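Local coordinates for protein GCN5-related N-acetyltransferase (Ralstonia eutropha JMP134, PDB 2Q0Y) that probably transfers an acyl group, such as acetyl, to an as yet unidentified acceptor, as a member of the GCN5-related N-acetyltransferase (GNAT) family, at residues G69-E74 / Y89-Y94; I104-M109 / A137-S142. One frame throughout, in Å; residues are numbered along the deposited sequence.

Contact 1. Residues G69-E74 / Y89-Y94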
loop_
_atom_site.group_PDB
_atom_site.type_symbol
_atom_site.label_atom_id
_atom_site.label_comp_id
_atom_site.label_asym_id
_atom_site.label_seq_id
_atom_site.Cartn_x
_atom_site.Cartn_y
_atom_site.Cartn_z
ATOM N N GLY A 69 -0.378 -13.482 7.900
ATOM C CA GLY A 69 -0.672 -12.253 8.630
ATOM C C GLY A 69 -1.714 -11.431 7.898
ATOM O O GLY A 69 -1.776 -11.457 6.662
ATOM N N LEU A 70 -2.504 -10.670 8.650
ATOM C CA LEU A 70 -3.480 -9.765 8.065
ATOM C C LEU A 70 -3.647 -8.500 8.897
ATOM O O LEU A 70 -3.533 -8.516 10.116
ATOM C CB LEU A 70 -4.831 -10.463 7.844
ATOM C CG LEU A 70 -5.699 -10.909 9.007
ATOM C CD1 LEU A 70 -6.706 -9.821 9.474
ATOM C CD2 LEU A 70 -6.472 -12.192 8.608
HETATM N N MSE A 71 -3.888 -7.409 8.188
HETATM C CA MSE A 71 -4.106 -6.104 8.770
HETATM C C MSE A 71 -5.231 -5.438 8.015
HETATM O O MSE A 71 -5.545 -5.815 6.891
HETATM C CB MSE A 71 -2.842 -5.261 8.646
HETATM C CG MSE A 71 -1.597 -5.918 9.219
HETATM SE SE MSE A 71 -0.044 -4.838 8.832
HETATM C CE MSE A 71 -0.409 -3.668 10.068
ATOM N N VAL A 72 -5.859 -4.470 8.662
ATOM C CA VAL A 72 -6.805 -3.583 7.992
ATOM C C VAL A 72 -6.151 -2.216 8.114
ATOM O O VAL A 72 -6.018 -1.681 9.217
ATOM C CB VAL A 72 -8.186 -3.623 8.643
ATOM C CG1 VAL A 72 -9.141 -2.642 7.968
ATOM C CG2 VAL A 72 -8.750 -5.031 8.575
ATOM N N ILE A 73 -5.683 -1.683 6.994
ATOM C CA ILE A 73 -4.925 -0.444 7.007
ATOM C C ILE A 73 -5.788 0.739 6.625
ATOM O O ILE A 73 -6.722 0.611 5.827
ATOM C CB ILE A 73 -3.685 -0.533 6.124
ATOM C CG1 ILE A 73 -4.045 -0.729 4.662
ATOM C CG2 ILE A 73 -2.816 -1.718 6.593
ATOM C CD1 ILE A 73 -2.834 -0.725 3.731
ATOM N N GLU A 74 -5.472 1.894 7.202
ATOM C CA GLU A 74 -6.134 3.133 6.822
ATOM C C GLU A 74 -5.794 3.467 5.373
ATOM O O GLU A 74 -4.662 3.306 4.953
ATOM C CB GLU A 74 -5.695 4.271 7.743
ATOM C CG GLU A 74 -6.220 4.136 9.145
ATOM C CD GLU A 74 -5.976 5.392 9.985
ATOM O OE1 GLU A 74 -5.202 6.278 9.540
ATOM O OE2 GLU A 74 -6.573 5.484 11.087
ATOM N N TYR A 89 -4.998 -6.005 4.121
ATOM C CA TYR A 89 -3.624 -6.257 3.709
ATOM C C TYR A 89 -3.195 -7.634 4.226
ATOM O O TYR A 89 -3.357 -7.931 5.410
ATOM C CB TYR A 89 -2.666 -5.152 4.204
ATOM C CG TYR A 89 -1.267 -5.354 3.664
ATOM C CD1 TYR A 89 -1.046 -5.385 2.286
ATOM C CD2 TYR A 89 -0.175 -5.521 4.500
ATOM C CE1 TYR A 89 0.203 -5.599 1.759
ATOM C CE2 TYR A 89 1.102 -5.737 3.967
ATOM C CZ TYR A 89 1.280 -5.783 2.593
ATOM O OH TYR A 89 2.542 -5.992 2.002
ATOM N N ILE A 90 -2.689 -8.461 3.328
ATOM C CA ILE A 90 -2.192 -9.790 3.658
ATOM C C ILE A 90 -0.678 -9.773 3.523
ATOM O O ILE A 90 -0.137 -9.235 2.558
ATOM C CB ILE A 90 -2.818 -10.878 2.738
ATOM C CG1 ILE A 90 -4.334 -10.908 2.943
ATOM C CG2 ILE A 90 -2.186 -12.255 2.996
ATOM C CD1 ILE A 90 -5.069 -11.855 2.051
ATOM N N LEU A 91 -0.001 -10.360 4.501
ATOM C CA LEU A 91 1.450 -10.410 4.511
ATOM C C LEU A 91 1.976 -11.628 5.264
ATOM O O LEU A 91 1.243 -12.282 6.026
ATOM C CB LEU A 91 2.054 -9.124 5.106
ATOM C CG LEU A 91 1.905 -8.854 6.599
ATOM C CD1 LEU A 91 2.847 -7.752 7.061
ATOM C CD2 LEU A 91 0.466 -8.538 7.006
ATOM N N ASN A 92 3.256 -11.922 5.034
ATOM C CA ASN A 92 3.976 -12.971 5.751
ATOM C C ASN A 92 3.407 -14.383 5.624
ATOM O O ASN A 92 3.565 -15.195 6.531
ATOM C CB ASN A 92 4.116 -12.623 7.242
ATOM C CG ASN A 92 4.955 -11.398 7.481
ATOM O OD1 ASN A 92 5.854 -11.089 6.702
ATOM N ND2 ASN A 92 4.665 -10.685 8.563
ATOM N N LEU A 93 2.797 -14.701 4.483
ATOM C CA LEU A 93 2.418 -16.088 4.200
ATOM C C LEU A 93 3.678 -16.914 3.987
ATOM O O LEU A 93 4.463 -16.650 3.059
ATOM C CB LEU A 93 1.524 -16.184 2.960
ATOM C CG LEU A 93 1.164 -17.629 2.540
ATOM C CD1 LEU A 93 0.451 -18.383 3.649
ATOM C CD2 LEU A 93 0.326 -17.648 1.290
ATOM N N TYR A 94 3.862 -17.910 4.847
ATOM C CA TYR A 94 4.995 -18.820 4.752
ATOM C C TYR A 94 4.506 -20.224 5.041
ATOM O O TYR A 94 3.779 -20.446 6.021
ATOM C CB TYR A 94 6.121 -18.465 5.712
ATOM C CG TYR A 94 7.342 -19.341 5.490
ATOM C CD1 TYR A 94 8.163 -19.152 4.367
ATOM C CD2 TYR A 94 7.650 -20.384 6.357
ATOM C CE1 TYR A 94 9.266 -19.959 4.147
ATOM C CE2 TYR A 94 8.738 -21.208 6.142
ATOM C CZ TYR A 94 9.553 -20.994 5.027
ATOM O OH TYR A 94 10.635 -21.812 4.825
#

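Contact 2. Residues I104-M109 / A137-S142. With EDO (1,2-ethanediol), chain F.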
loop_
_atom_site.group_PDB
_atom_site.type_symbol
_atom_site.label_atom_id
_atom_site.label_comp_id
_atom_site.label_asym_id
_atom_site.label_seq_id
_atom_site.Cartn_x
_atom_site.Cartn_y
_atom_site.Cartn_z
ATOM N N ILE A 104 -2.008 -26.014 1.911
ATOM C CA ILE A 104 -1.911 -25.152 3.102
ATOM C C ILE A 104 -1.962 -23.670 2.786
ATOM O O ILE A 104 -2.674 -22.913 3.466
ATOM C CB ILE A 104 -0.661 -25.496 3.949
ATOM C CG1 ILE A 104 -0.828 -26.907 4.500
ATOM C CG2 ILE A 104 -0.458 -24.483 5.092
ATOM C CD1 ILE A 104 0.414 -27.444 5.152
ATOM N N GLY A 105 -1.192 -23.228 1.798
ATOM C CA GLY A 105 -1.174 -21.828 1.429
ATOM C C GLY A 105 -2.554 -21.340 0.999
ATOM O O GLY A 105 -3.010 -20.279 1.411
ATOM N N GLN A 106 -3.224 -22.122 0.176
ATOM C CA GLN A 106 -4.583 -21.769 -0.248
ATOM C C GLN A 106 -5.560 -21.756 0.929
ATOM O O GLN A 106 -6.406 -20.866 1.036
ATOM C CB GLN A 106 -5.047 -22.711 -1.345
ATOM C CG GLN A 106 -6.463 -22.414 -1.815
ATOM C CD GLN A 106 -6.827 -23.105 -3.108
ATOM O OE1 GLN A 106 -6.109 -23.982 -3.584
ATOM N NE2 GLN A 106 -7.955 -22.706 -3.689
ATOM N N ALA A 107 -5.409 -22.712 1.845
ATOM C CA ALA A 107 -6.246 -22.770 3.051
ATOM C C ALA A 107 -6.072 -21.532 3.936
ATOM O O ALA A 107 -7.054 -20.947 4.400
ATOM C CB ALA A 107 -5.950 -24.011 3.829
ATOM N N LEU A 108 -4.830 -21.121 4.156
ATOM C CA LEU A 108 -4.553 -19.905 4.917
ATOM C C LEU A 108 -5.058 -18.658 4.197
ATOM O O LEU A 108 -5.620 -17.763 4.827
ATOM C CB LEU A 108 -3.059 -19.775 5.222
ATOM C CG LEU A 108 -2.523 -20.764 6.262
ATOM C CD1 LEU A 108 -1.014 -20.681 6.390
ATOM C CD2 LEU A 108 -3.167 -20.533 7.609
HETATM N N MSE A 109 -4.879 -18.598 2.880
HETATM C CA MSE A 109 -5.448 -17.483 2.132
HETATM C C MSE A 109 -6.966 -17.440 2.275
HETATM O O MSE A 109 -7.546 -16.368 2.430
HETATM C CB MSE A 109 -5.064 -17.555 0.665
HETATM C CG MSE A 109 -3.620 -17.193 0.365
HETATM SE SE MSE A 109 -3.248 -15.313 0.559
HETATM C CE MSE A 109 -4.383 -14.595 -0.868
ATOM N N ALA A 137 -3.281 -15.653 -8.401
ATOM C CA ALA A 137 -4.003 -15.451 -9.643
ATOM C C ALA A 137 -5.138 -16.458 -9.763
ATOM O O ALA A 137 -6.246 -16.084 -10.145
ATOM C CB ALA A 137 -3.081 -15.555 -10.808
ATOM N N ARG A 138 -4.867 -17.721 -9.440
ATOM C CA ARG A 138 -5.899 -18.767 -9.439
ATOM C C ARG A 138 -7.048 -18.408 -8.508
ATOM O O ARG A 138 -8.209 -18.738 -8.776
ATOM C CB ARG A 138 -5.327 -20.119 -8.988
ATOM C CG ARG A 138 -4.506 -20.850 -10.027
ATOM C CD ARG A 138 -4.219 -22.305 -9.617
ATOM N NE ARG A 138 -3.105 -22.431 -8.669
ATOM C CZ ARG A 138 -3.191 -22.876 -7.412
ATOM N NH1 ARG A 138 -4.357 -23.262 -6.882
ATOM N NH2 ARG A 138 -2.085 -22.942 -6.671
HETATM N N MSE A 139 -6.715 -17.752 -7.401
HETATM C CA MSE A 139 -7.695 -17.379 -6.395
HETATM C C MSE A 139 -8.351 -16.014 -6.657
HETATM O O MSE A 139 -9.047 -15.494 -5.787
HETATM C CB MSE A 139 -7.041 -17.388 -5.023
HETATM C CG MSE A 139 -6.551 -18.762 -4.552
HETATM SE SE MSE A 139 -5.868 -18.601 -2.728
HETATM C CE MSE A 139 -7.575 -18.176 -1.861
ATOM N N GLY A 140 -8.138 -15.448 -7.847
ATOM C CA GLY A 140 -8.871 -14.258 -8.278
ATOM C C GLY A 140 -8.228 -12.935 -7.926
ATOM O O GLY A 140 -8.886 -11.880 -7.957
ATOM N N TRP A 141 -6.938 -12.983 -7.589
ATOM C CA TRP A 141 -6.149 -11.784 -7.342
ATOM C C TRP A 141 -5.606 -11.249 -8.676
ATOM O O TRP A 141 -5.280 -12.026 -9.590
ATOM C CB TRP A 141 -5.011 -12.050 -6.354
ATOM C CG TRP A 141 -5.511 -12.378 -4.975
ATOM C CD1 TRP A 141 -6.047 -13.556 -4.555
ATOM C CD2 TRP A 141 -5.522 -11.504 -3.847
ATOM N NE1 TRP A 141 -6.404 -13.466 -3.229
ATOM C CE2 TRP A 141 -6.114 -12.203 -2.779
ATOM C CE3 TRP A 141 -5.122 -10.166 -3.645
ATOM C CZ2 TRP A 141 -6.283 -11.629 -1.515
ATOM C CZ3 TRP A 141 -5.295 -9.607 -2.407
ATOM C CH2 TRP A 141 -5.872 -10.330 -1.354
ATOM N N SER A 142 -5.569 -9.923 -8.789
ATOM C CA SER A 142 -5.085 -9.252 -9.999
ATOM C C SER A 142 -3.911 -8.340 -9.681
ATOM O O SER A 142 -3.914 -7.673 -8.658
ATOM C CB SER A 142 -6.175 -8.382 -10.624
ATOM O OG SER A 142 -7.317 -9.137 -10.966
HETATM C C1 EDO F . 1.078 -24.680 0.177
HETATM O O1 EDO F . -0.307 -24.902 0.022
HETATM C C2 EDO F . 1.517 -23.520 -0.678
HETATM O O2 EDO F . 2.910 -23.302 -0.457
#

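Contact 1. Residues G69-E74 / Y89-Y94
The beta hairpin of strands 63-74 and 86-95, at the centre of the mixed GNAT sheet, is held here by the antiparallel pairs G69-L91, L70-I90 and M71-Y89. The strand axes approach to 4.7 Å with their N-to-C directions 156° apart. Two hydrogen-bonded pairs flank one non-hydrogen-bonded pair. In the first, L91 N gives a nearly straight bond to G69 O (3.0 Å, 171° at the hydrogen), and G69 N answers to L91 O. In the other, M71 N donates to Y89 O and Y89 N to M71 O, the latter at 2.8 Å. Between them the CA of L70 lies 3.2 Å from Y89 O, a CA-H...O contact repeated by I90 CA and G69 O.

Side chains alternate between the faces. On that of M71, Y89 and L91, the L91 CG lies between its own backbone N and carbonyl carbon (chi1 70°), and CD2 reaches back over the G69 peptide, 3.7 Å from G69 O. L91 CD2 also meets CG of selenomethionine M71 at 4.0 Å. The M71 selenium sits at the edge of the Y89 ring, near its plane, 4.4 Å from Y89 CD2, while I73 CG2 packs on Y89 CB. The Y89 hydroxyl is hydrogen-bonded to H127, a magnesium ligand, which makes Y89 a second-shell residue of that site.

L70 and I90, on the other face, pack against F116 of helix 104-118; M71 touches W43 of helix 30-50. Backbone bonds from L70 to F54 and from I90 to V125 continue the sheet into strands 54-60 and 123-127.

Contact 2. Residues I104-M109 / A137-S142
Bends at both chi2 (-72°) and chi3 (-65°) curl the M109 side chain so that its CE meets the indole of W141, while M139, extended through chi2 and bent only at chi3 (66°), lays its selenium and CE beside M109 CB. Both methionines are selenomethionines. The contact sets the first turns of helix 104-118 against the Schellman motif that ends helix 133-138. In that motif G140, with positive phi, is the C-prime residue: G140 N bonds to A137 O, and W141 N to Y136 O.

M139 forms the middle of the interface. Its CE and selenium each lie 3.6 Å from M109 CB, and the selenium also reaches Q106 CG at 4.0 Å, so one side chain bridges two residues a helical turn apart. No hydrogen bond crosses between the segments. In one of the two modelled R138 conformers NH1 comes within 3.8 Å of Q106 OE1, too far for a bond and not a firm contact.

W141 is buried, with M139 CB at the edge of its ring, in plane, and its indole nitrogen is hydrogen-bonded to E113 of helix 104-118. M139 O accepts a hydrogen bond from K149 of the second subunit. A 1,2-ethanediol, probably from the crystallisation liquor, accepts the G105 N-H through O1. M109 CE approaches the indole obliquely, 3.3 Å from W141 NE1 and 3.6 Å from W141 CZ2.

Overall arrangement
Contact 1 and contact 2 come in series along the chain, with centres 14 Å apart. The first joins the strands of the central hairpin; the second lies above one face of that sheet, where helix 104-118, which follows strand 86-95, meets the end of helix 133-138. They touch directly: I90 CD1 packs on W141 CZ2 at 3.8 Å, and L93 CD1 on L108 CD1 at 3.9 Å. Side chains of strand 86-95 thus pack against both segments of contact 2, I90 on W141 and M109, L93 on L108 and M109. Both contacts also meet the second subunit: Y89 and L91 of contact 1 touch its W75 and P76, and M139 of contact 2 its K149.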